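Local coordinates for protein xyloglucanase (Paenibacillus pabuli, PDB 2JEP) that hydrolyses xyloglucan of plant cell walls, acting as a glycoside hydrolase family 5 endo-glucanase with a TIM-barrel fold, at residues A[155-160]-A[177-182]; A[346-351]-A[388-393]. All coordinates share one frame; numbering follows the deposited sequence.

Contact 1: residues A[155-160]-A[177-182]; sequences EKYKKV and FESMNE
Ser179 meets Tyr157 just past the end of strand 175-178, where a helix-like backbone breaks the extended run. Its carbonyl oxygen accepts a hydrogen bond from the phenol, Tyr157 OH lying 2.8 Å from Ser179 O. The oxygen lies at the ring edge, in the ring plane, but the hydroxyl comes to the C=O at 109° and stands well above the carbonyl plane. Trp161 NE1 donates to the same oxygen and its ring meets Tyr157 edge-to-face, so this buried acceptor is gripped twice. Tyr157 reaches it because CG is anti to the backbone N (chi1 -176°), sending the ring off helix 150-167 toward the barrel. Ser179 CB rests 3.3 Å from Tyr157 OH, while the serine hydroxyl is engaged with Asn203 on helix 193-211. In the conformer given here, Met180 SD comes no nearer than 4.1 Å to Tyr157 OH, a loose contact that the second conformer makes doubtful. The chain then runs on to Asn181, bonded to Arg87, and Glu182, bonded to Tyr135 and His264. This Asn-Glu pair after the fourth strand of a TIM barrel is consistent with the site where family 5 enzymes carry their acid/base glutamate.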
loop_
_atom_site.group_PDB
_atom_site.type_symbol
_atom_site.label_atom_id
_atom_site.label_comp_id
_atom_site.label_asym_id
_atom_site.label_seq_id
_atom_site.Cartn_x
_atom_site.Cartn_y
_atom_site.Cartn_z
ATOM N N GLU A 155 -13.689 -12.868 13.577
ATOM C CA GLU A 155 -13.313 -12.700 14.962
ATOM C C GLU A 155 -11.809 -12.577 15.145
ATOM O O GLU A 155 -11.340 -11.765 15.916
ATOM C CB GLU A 155 -13.869 -13.872 15.789
ATOM C CG GLU A 155 -13.553 -13.843 17.270
ATOM C CD GLU A 155 -14.192 -12.735 18.052
ATOM O OE1 GLU A 155 -15.191 -12.148 17.579
ATOM O OE2 GLU A 155 -13.691 -12.477 19.201
ATOM N N LYS A 156 -11.054 -13.391 14.433
ATOM C CA LYS A 156 -9.601 -13.300 14.459
ATOM C C LYS A 156 -9.152 -11.924 14.010
ATOM O O LYS A 156 -8.292 -11.299 14.619
ATOM C CB LYS A 156 -9.018 -14.383 13.564
ATOM C CG LYS A 156 -7.488 -14.472 13.522
ATOM C CD LYS A 156 -7.053 -15.754 12.804
ATOM C CE LYS A 156 -5.560 -15.890 12.666
ATOM N NZ LYS A 156 -5.218 -17.246 12.118
ATOM N N TYR A 157 -9.719 -11.457 12.905
ATOM C CA TYR A 157 -9.385 -10.138 12.382
ATOM C C TYR A 157 -9.670 -9.017 13.388
ATOM O O TYR A 157 -8.839 -8.125 13.605
ATOM C CB TYR A 157 -10.155 -9.940 11.076
ATOM C CG TYR A 157 -9.869 -8.671 10.318
ATOM C CD1 TYR A 157 -8.655 -8.488 9.666
ATOM C CD2 TYR A 157 -10.829 -7.679 10.200
ATOM C CE1 TYR A 157 -8.417 -7.364 8.902
ATOM C CE2 TYR A 157 -10.594 -6.542 9.451
ATOM C CZ TYR A 157 -9.389 -6.378 8.795
ATOM O OH TYR A 157 -9.176 -5.227 8.053
ATOM N N LYS A 158 -10.850 -9.062 14.011
ATOM C CA LYS A 158 -11.175 -8.131 15.066
ATOM C C LYS A 158 -10.123 -8.151 16.175
ATOM O O LYS A 158 -9.633 -7.108 16.605
ATOM C CB LYS A 158 -12.574 -8.433 15.627
ATOM C CG LYS A 158 -12.984 -7.553 16.834
ATOM C CD LYS A 158 -14.304 -8.061 17.402
ATOM C CE LYS A 158 -14.704 -7.460 18.713
ATOM N NZ LYS A 158 -15.945 -8.165 19.157
ATOM N N LYS A 159 -9.813 -9.341 16.689
ATOM C CA LYS A 159 -8.881 -9.435 17.811
ATOM C C LYS A 159 -7.476 -8.962 17.428
ATOM O O LYS A 159 -6.794 -8.328 18.245
ATOM C CB LYS A 159 -8.847 -10.876 18.346
ATOM C CG LYS A 159 -10.123 -11.316 19.048
ATOM C CD LYS A 159 -10.339 -10.549 20.364
ATOM C CE LYS A 159 -11.369 -11.197 21.286
ATOM N NZ LYS A 159 -11.378 -10.434 22.588
ATOM N N VAL A 160 -7.048 -9.267 16.194
ATOM C CA VAL A 160 -5.748 -8.825 15.712
ATOM C C VAL A 160 -5.727 -7.301 15.625
ATOM O O VAL A 160 -4.811 -6.671 16.156
ATOM C CB VAL A 160 -5.415 -9.525 14.387
ATOM C CG1 VAL A 160 -4.224 -8.865 13.680
ATOM C CG2 VAL A 160 -5.153 -10.998 14.666
ATOM N N PHE A 177 -3.540 3.617 9.825
ATOM C CA PHE A 177 -3.748 2.178 9.763
ATOM C C PHE A 177 -4.460 1.844 8.447
ATOM O O PHE A 177 -5.448 2.497 8.101
ATOM C CB PHE A 177 -4.629 1.652 10.899
ATOM C CG PHE A 177 -4.140 1.922 12.306
ATOM C CD1 PHE A 177 -2.813 2.136 12.615
ATOM C CD2 PHE A 177 -5.036 1.900 13.348
ATOM C CE1 PHE A 177 -2.425 2.367 13.933
ATOM C CE2 PHE A 177 -4.648 2.101 14.658
ATOM C CZ PHE A 177 -3.342 2.354 14.947
ATOM N N GLU A 178 -3.988 0.795 7.774
ATOM C CA GLU A 178 -4.546 0.291 6.515
ATOM C C GLU A 178 -5.095 -1.118 6.798
ATOM O O GLU A 178 -4.385 -1.995 7.294
ATOM C CB GLU A 178 -3.430 0.247 5.458
ATOM C CG GLU A 178 -3.814 -0.302 4.133
ATOM C CD GLU A 178 -2.654 -0.386 3.170
ATOM O OE1 GLU A 178 -1.507 -0.170 3.592
ATOM O OE2 GLU A 178 -2.892 -0.659 1.971
ATOM N N SER A 179 -6.384 -1.297 6.488
ATOM C CA SER A 179 -7.108 -2.465 6.973
ATOM C C SER A 179 -6.536 -3.797 6.534
ATOM O O SER A 179 -6.570 -4.778 7.279
ATOM C CB SER A 179 -8.543 -2.378 6.511
ATOM O OG SER A 179 -8.631 -2.345 5.093
ATOM N N MET A 180 -6.040 -3.808 5.299
ATOM C CA MET A 180 -5.535 -5.021 4.664
ATOM C C MET A 180 -4.922 -4.566 3.351
ATOM O O MET A 180 -4.906 -3.363 3.064
ATOM C CB MET A 180 -6.666 -6.051 4.489
ATOM C CG MET A 180 -7.845 -5.519 3.722
ATOM S SD MET A 180 -9.399 -6.362 4.149
ATOM C CE MET A 180 -10.538 -5.562 3.038
ATOM N N ASN A 181 -4.367 -5.511 2.604
ATOM C CA ASN A 181 -3.582 -5.179 1.427
ATOM C C ASN A 181 -4.376 -5.440 0.151
ATOM O O ASN A 181 -5.268 -4.641 -0.184
ATOM C CB ASN A 181 -2.218 -5.901 1.504
ATOM C CG ASN A 181 -1.336 -5.637 0.311
ATOM O OD1 ASN A 181 -1.227 -4.484 -0.113
ATOM N ND2 ASN A 181 -0.713 -6.689 -0.238
ATOM N N GLU A 182 -4.076 -6.537 -0.534
ATOM C CA GLU A 182 -4.717 -6.920 -1.791
ATOM C C GLU A 182 -5.540 -8.170 -1.526
ATOM O O GLU A 182 -5.001 -9.266 -1.364
ATOM C CB GLU A 182 -3.669 -7.210 -2.868
ATOM C CG GLU A 182 -2.832 -5.999 -3.203
ATOM C CD GLU A 182 -1.722 -6.264 -4.217
ATOM O OE1 GLU A 182 -1.392 -7.450 -4.489
ATOM O OE2 GLU A 182 -1.163 -5.261 -4.742
#

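Contact 2: residues A[346-351]-A[388-393]; sequences AVTAKA and NAIMQG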
loop_
_atom_site.group_PDB
_atom_site.type_symbol
_atom_site.label_atom_id
_atom_site.label_comp_id
_atom_site.label_asym_id
_atom_site.label_seq_id
_atom_site.Cartn_x
_atom_site.Cartn_y
_atom_site.Cartn_z
ATOM N N ALA A 346 5.149 10.052 -14.619
ATOM C CA ALA A 346 3.787 10.182 -15.105
ATOM C C ALA A 346 2.780 9.767 -14.027
ATOM O O ALA A 346 1.769 10.456 -13.805
ATOM C CB ALA A 346 3.607 9.382 -16.380
ATOM N N VAL A 347 3.030 8.644 -13.351
ATOM C CA VAL A 347 2.094 8.185 -12.323
ATOM C C VAL A 347 2.074 9.188 -11.178
ATOM O O VAL A 347 1.010 9.534 -10.657
ATOM C CB VAL A 347 2.449 6.751 -11.842
ATOM C CG1 VAL A 347 1.633 6.380 -10.604
ATOM C CG2 VAL A 347 2.275 5.726 -12.978
ATOM N N THR A 348 3.260 9.656 -10.766
ATOM C CA THR A 348 3.338 10.624 -9.656
ATOM C C THR A 348 2.600 11.906 -10.026
ATOM O O THR A 348 1.804 12.430 -9.226
ATOM C CB THR A 348 4.805 10.913 -9.287
ATOM O OG1 THR A 348 5.434 9.683 -8.901
ATOM C CG2 THR A 348 4.904 11.909 -8.177
ATOM N N ALA A 349 2.866 12.411 -11.231
ATOM C CA ALA A 349 2.231 13.664 -11.669
ATOM C C ALA A 349 0.730 13.493 -11.781
ATOM O O ALA A 349 -0.025 14.427 -11.520
ATOM C CB ALA A 349 2.791 14.091 -13.010
ATOM N N LYS A 350 0.267 12.313 -12.197
ATOM C CA LYS A 350 -1.189 12.114 -12.346
ATOM C C LYS A 350 -1.842 12.063 -10.978
ATOM O O LYS A 350 -2.952 12.575 -10.786
ATOM C CB LYS A 350 -1.475 10.825 -13.112
ATOM C CG LYS A 350 -2.918 10.707 -13.588
ATOM C CD LYS A 350 -3.300 11.781 -14.612
ATOM C CE LYS A 350 -2.630 11.550 -15.943
ATOM N NZ LYS A 350 -2.853 12.733 -16.833
ATOM N N ALA A 351 -1.178 11.395 -10.029
ATOM C CA ALA A 351 -1.652 11.449 -8.637
ATOM C C ALA A 351 -1.719 12.885 -8.124
ATOM O O ALA A 351 -2.706 13.291 -7.490
ATOM C CB ALA A 351 -0.759 10.599 -7.727
ATOM N N ASN A 388 14.514 11.270 -9.032
ATOM C CA ASN A 388 14.325 12.631 -9.547
ATOM C C ASN A 388 13.018 12.749 -10.334
ATOM O O ASN A 388 12.341 13.774 -10.288
ATOM C CB ASN A 388 15.489 13.056 -10.457
ATOM C CG ASN A 388 16.771 13.322 -9.713
ATOM O OD1 ASN A 388 16.779 13.456 -8.504
ATOM N ND2 ASN A 388 17.870 13.408 -10.453
ATOM N N ALA A 389 12.691 11.714 -11.111
ATOM C CA ALA A 389 11.453 11.690 -11.895
ATOM C C ALA A 389 10.220 11.782 -10.985
ATOM O O ALA A 389 9.292 12.542 -11.250
ATOM C CB ALA A 389 11.423 10.429 -12.753
ATOM N N ILE A 390 10.226 11.042 -9.879
ATOM C CA ILE A 390 9.137 11.111 -8.917
ATOM C C ILE A 390 9.041 12.536 -8.364
ATOM O O ILE A 390 7.955 13.110 -8.231
ATOM C CB ILE A 390 9.332 10.072 -7.770
ATOM C CG1 ILE A 390 9.169 8.651 -8.330
ATOM C CG2 ILE A 390 8.362 10.325 -6.598
ATOM C CD1 ILE A 390 9.609 7.540 -7.363
ATOM N N MET A 391 10.170 13.091 -7.937
ATOM C CA MET A 391 10.126 14.404 -7.332
ATOM C C MET A 391 9.717 15.489 -8.336
ATOM O O MET A 391 8.989 16.409 -7.978
ATOM C CB MET A 391 11.434 14.713 -6.617
ATOM C CG MET A 391 11.740 13.696 -5.505
ATOM S SD MET A 391 10.497 13.648 -4.184
ATOM C CE MET A 391 10.782 12.006 -3.507
ATOM N N GLN A 392 10.125 15.349 -9.587
ATOM C CA GLN A 392 9.638 16.257 -10.635
ATOM C C GLN A 392 8.124 16.136 -10.783
ATOM O O GLN A 392 7.420 17.125 -10.988
ATOM C CB GLN A 392 10.290 15.962 -11.985
ATOM C CG GLN A 392 11.756 16.330 -12.039
ATOM C CD GLN A 392 12.478 15.683 -13.196
ATOM O OE1 GLN A 392 11.842 15.151 -14.122
ATOM N NE2 GLN A 392 13.816 15.699 -13.154
ATOM N N GLY A 393 7.622 14.910 -10.696
ATOM C CA GLY A 393 6.191 14.679 -10.801
ATOM C C GLY A 393 5.372 15.289 -9.669
ATOM O O GLY A 393 4.158 15.484 -9.811
#
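With OG1 beside the backbone N and CG2 anti to it (chi1 -59°), Thr348 turns its methyl onto helix 384-393, while Ile390 sets CG1 beside its own N and CG2 anti to it. The two side chains cross at about a right angle, Thr348 OG1 lying 3.8 Å from Ile390 CG2. That hydroxyl is bonded back to Ala344 O on its own helix and meets the isoleucine by van der Waals contact. The threonine methyl does the closest side-chain touching: Thr348 CG2 is 3.3 Å from Ile390 O and 3.7 Å from Gly393 C. Without a side chain, Gly393 lets the backbones come together; a CB there would lie about 3.0 Å from Thr348 CB, a clash. Ala349 CA consequently sits 3.2 Å from Gly393 O in a CA-H...O contact with 143° at the hydrogen, and the axes of the segments approach to 7.7 Å at a crossing angle of -21°. A serine in place of Thr348 would probably open a gap beside Ile390 O and the Gly393 carbonyl carbon, where the methyl now packs. No conventional hydrogen bond joins the segments, so their cohesion rests on van der Waals fit between Thr348, Ile390 and the bare Gly393, with one CA-H...O contact.

Overall arrangement
Both contacts are buried, contact 1 wholly so, while contact 2 reaches toward the surface at Ala349. They lie on opposite sides of the chain's centre, with their own centres 31 Å apart, and share no helix or strand. Contact 1 ties an outer helix inward to the end of the strand that follows it in sequence, the fourth of the barrel. Contact 2 stays within the outer layer, setting the helix that leads into the eighth strand against the helix near the C-terminus. The chemistry follows the place: a conventional hydrogen bond to a backbone carbonyl near the barrel mouth in contact 1, van der Waals packing of side chains and a bare glycine backbone, with a CA-H...O contact, in contact 2.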